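Local atomic coordinates of SusD/RagB family nutrient-binding outer membrane lipoprotein (Bacteroides vulgatus, PDB entry 4F7A), a protein that probably binds glycans, such as mucin O-glycans, at the bacterial surface as a SusD-like outer membrane lipoprotein. Residues A[24-29]-A[185-190]. Sequence-based numbering, arbitrary orientation.
Sequences NFETIQ and INMCNC
Gln29 reaches across from helix 15-30 and sets its amide against the backbone of Ile185 to Cys188. Its NE2 donates twice, to Ile185 O at 3.0 Å and, back within its own helix, to Phe25 O at 3.0 Å with an N-H...O angle of 169°. Both acceptors lie within about 6° of the amide plane, which fixes the rotation of the group. On the other branch, OE1 accepts from Met187 N at 3.1 Å, the donor standing above the carbonyl plane. A leucine in its place would probably leave Met187 N and Ile185 O without their amide partners from the helix. These bonds tie the first modelled helix of the SusD-like, TPR-related fold to the loop before helix 193-210. Packing is tight beside them, Phe25 CD2 meeting Ile185 CG2 at 3.5 Å: this methyl makes a CH-pi contact over the CG/CD2 side of one ring face, with Ile185 CD1 over the CE1/CZ side of that face; Phe113 meets the ring edge-to-face. The looser side is at partly exposed Glu26, where selenomethionine Met187 SE comes no nearer than 3.9 Å to Glu26 CA. With CG anti to the backbone N (chi1 176°), Glu26 CG stays 4.1 Å from Met187 SE. Glu26 OE2 forms a salt bridge with Lys30.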
loop_
_atom_site.group_PDB
_atom_site.type_symbol
_atom_site.label_atom_id
_atom_site.label_comp_id
_atom_site.label_asym_id
_atom_site.label_seq_id
_atom_site.Cartn_x
_atom_site.Cartn_y
_atom_site.Cartn_z
ATOM N N ASN A 24 1.792 -17.719 16.075
ATOM C CA ASN A 24 1.733 -17.569 14.620
ATOM C C ASN A 24 1.121 -16.221 14.217
ATOM O O ASN A 24 1.591 -15.566 13.293
ATOM C CB ASN A 24 0.908 -18.703 13.949
ATOM C CG ASN A 24 1.578 -20.071 14.039
ATOM O OD1 ASN A 24 2.799 -20.183 14.102
ATOM N ND2 ASN A 24 0.768 -21.119 14.056
ATOM N N PHE A 25 0.072 -15.816 14.914
ATOM C CA PHE A 25 -0.590 -14.560 14.637
ATOM C C PHE A 25 0.310 -13.357 14.878
ATOM O O PHE A 25 0.200 -12.362 14.175
ATOM C CB PHE A 25 -1.863 -14.432 15.454
ATOM C CG PHE A 25 -2.999 -15.227 14.879
ATOM C CD1 PHE A 25 -3.742 -14.714 13.829
ATOM C CD2 PHE A 25 -3.274 -16.481 15.346
ATOM C CE1 PHE A 25 -4.777 -15.460 13.269
ATOM C CE2 PHE A 25 -4.285 -17.243 14.791
ATOM C CZ PHE A 25 -5.052 -16.710 13.759
ATOM N N GLU A 26 1.192 -13.475 15.856
ATOM C CA GLU A 26 2.127 -12.420 16.175
ATOM C C GLU A 26 3.141 -12.234 15.039
ATOM O O GLU A 26 3.424 -11.113 14.615
ATOM C CB GLU A 26 2.847 -12.743 17.475
ATOM C CG GLU A 26 3.900 -11.723 17.811
ATOM C CD GLU A 26 4.670 -12.019 19.110
ATOM O OE1 GLU A 26 4.330 -12.983 19.825
ATOM O OE2 GLU A 26 5.626 -11.266 19.386
ATOM N N THR A 27 3.715 -13.335 14.563
ATOM C CA THR A 27 4.661 -13.278 13.446
ATOM C C THR A 27 4.013 -12.725 12.165
ATOM O O THR A 27 4.593 -11.889 11.463
ATOM C CB THR A 27 5.249 -14.654 13.192
ATOM O OG1 THR A 27 5.947 -15.063 14.363
ATOM C CG2 THR A 27 6.208 -14.670 11.977
ATOM N N ILE A 28 2.802 -13.186 11.866
ATOM C CA ILE A 28 2.125 -12.744 10.642
ATOM C C ILE A 28 1.847 -11.239 10.699
ATOM O O ILE A 28 2.131 -10.520 9.746
ATOM C CB ILE A 28 0.798 -13.502 10.408
ATOM C CG1 ILE A 28 1.063 -14.993 10.158
ATOM C CG2 ILE A 28 0.043 -12.908 9.191
ATOM C CD1 ILE A 28 -0.171 -15.904 10.404
ATOM N N GLN A 29 1.262 -10.777 11.805
ATOM C CA GLN A 29 0.909 -9.364 11.926
ATOM C C GLN A 29 2.144 -8.431 11.947
ATOM O O GLN A 29 2.117 -7.327 11.391
ATOM C CB GLN A 29 -0.030 -9.147 13.114
ATOM C CG GLN A 29 -1.451 -9.601 12.737
ATOM C CD GLN A 29 -2.391 -9.692 13.901
ATOM O OE1 GLN A 29 -3.283 -8.834 14.076
ATOM N NE2 GLN A 29 -2.189 -10.710 14.743
ATOM N N ILE A 185 -5.464 -12.446 19.728
ATOM C CA ILE A 185 -4.746 -12.319 18.459
ATOM C C ILE A 185 -4.878 -10.930 17.849
ATOM O O ILE A 185 -4.384 -10.694 16.744
ATOM C CB ILE A 185 -5.208 -13.393 17.409
ATOM C CG1 ILE A 185 -6.693 -13.259 17.089
ATOM C CG2 ILE A 185 -4.932 -14.772 17.918
ATOM C CD1 ILE A 185 -7.149 -14.111 15.860
ATOM N N ASN A 186 -5.483 -9.993 18.570
ATOM C CA ASN A 186 -5.694 -8.656 18.017
ATOM C C ASN A 186 -4.428 -7.790 18.037
ATOM O O ASN A 186 -4.155 -7.107 19.018
ATOM C CB ASN A 186 -6.794 -7.926 18.783
ATOM C CG ASN A 186 -7.144 -6.586 18.153
ATOM O OD1 ASN A 186 -6.735 -6.312 17.017
ATOM N ND2 ASN A 186 -7.894 -5.752 18.878
HETATM N N MSE A 187 -3.671 -7.799 16.954
HETATM C CA MSE A 187 -2.658 -6.758 16.734
HETATM C C MSE A 187 -2.981 -5.854 15.556
HETATM O O MSE A 187 -2.106 -5.126 15.119
HETATM C CB MSE A 187 -1.279 -7.388 16.473
HETATM C CG MSE A 187 -0.683 -8.042 17.668
HETATM SE SE MSE A 187 1.031 -8.821 17.163
HETATM C CE MSE A 187 1.931 -7.306 16.358
ATOM N N CYS A 188 -4.209 -5.879 15.047
ATOM C CA CYS A 188 -4.543 -5.088 13.849
ATOM C C CYS A 188 -5.780 -4.209 14.031
ATOM O O CYS A 188 -6.324 -3.714 13.047
ATOM C CB CYS A 188 -4.700 -5.985 12.623
ATOM S SG CYS A 188 -6.011 -7.198 12.812
ATOM N N ASN A 189 -6.179 -3.980 15.283
ATOM C CA ASN A 189 -7.355 -3.149 15.628
ATOM C C ASN A 189 -8.666 -3.822 15.183
ATOM O O ASN A 189 -9.588 -3.156 14.694
ATOM C CB ASN A 189 -7.221 -1.715 15.104
ATOM C CG ASN A 189 -8.249 -0.743 15.716
ATOM O OD1 ASN A 189 -8.677 -0.911 16.861
ATOM N ND2 ASN A 189 -8.626 0.281 14.957
ATOM N N CYS A 190 -8.725 -5.154 15.377
ATOM C CA CYS A 190 -9.945 -5.948 15.196
ATOM C C CYS A 190 -10.246 -6.696 16.499
ATOM O O CYS A 190 -9.767 -7.809 16.728
ATOM C CB CYS A 190 -9.823 -6.918 14.023
ATOM S SG CYS A 190 -9.763 -6.100 12.437
#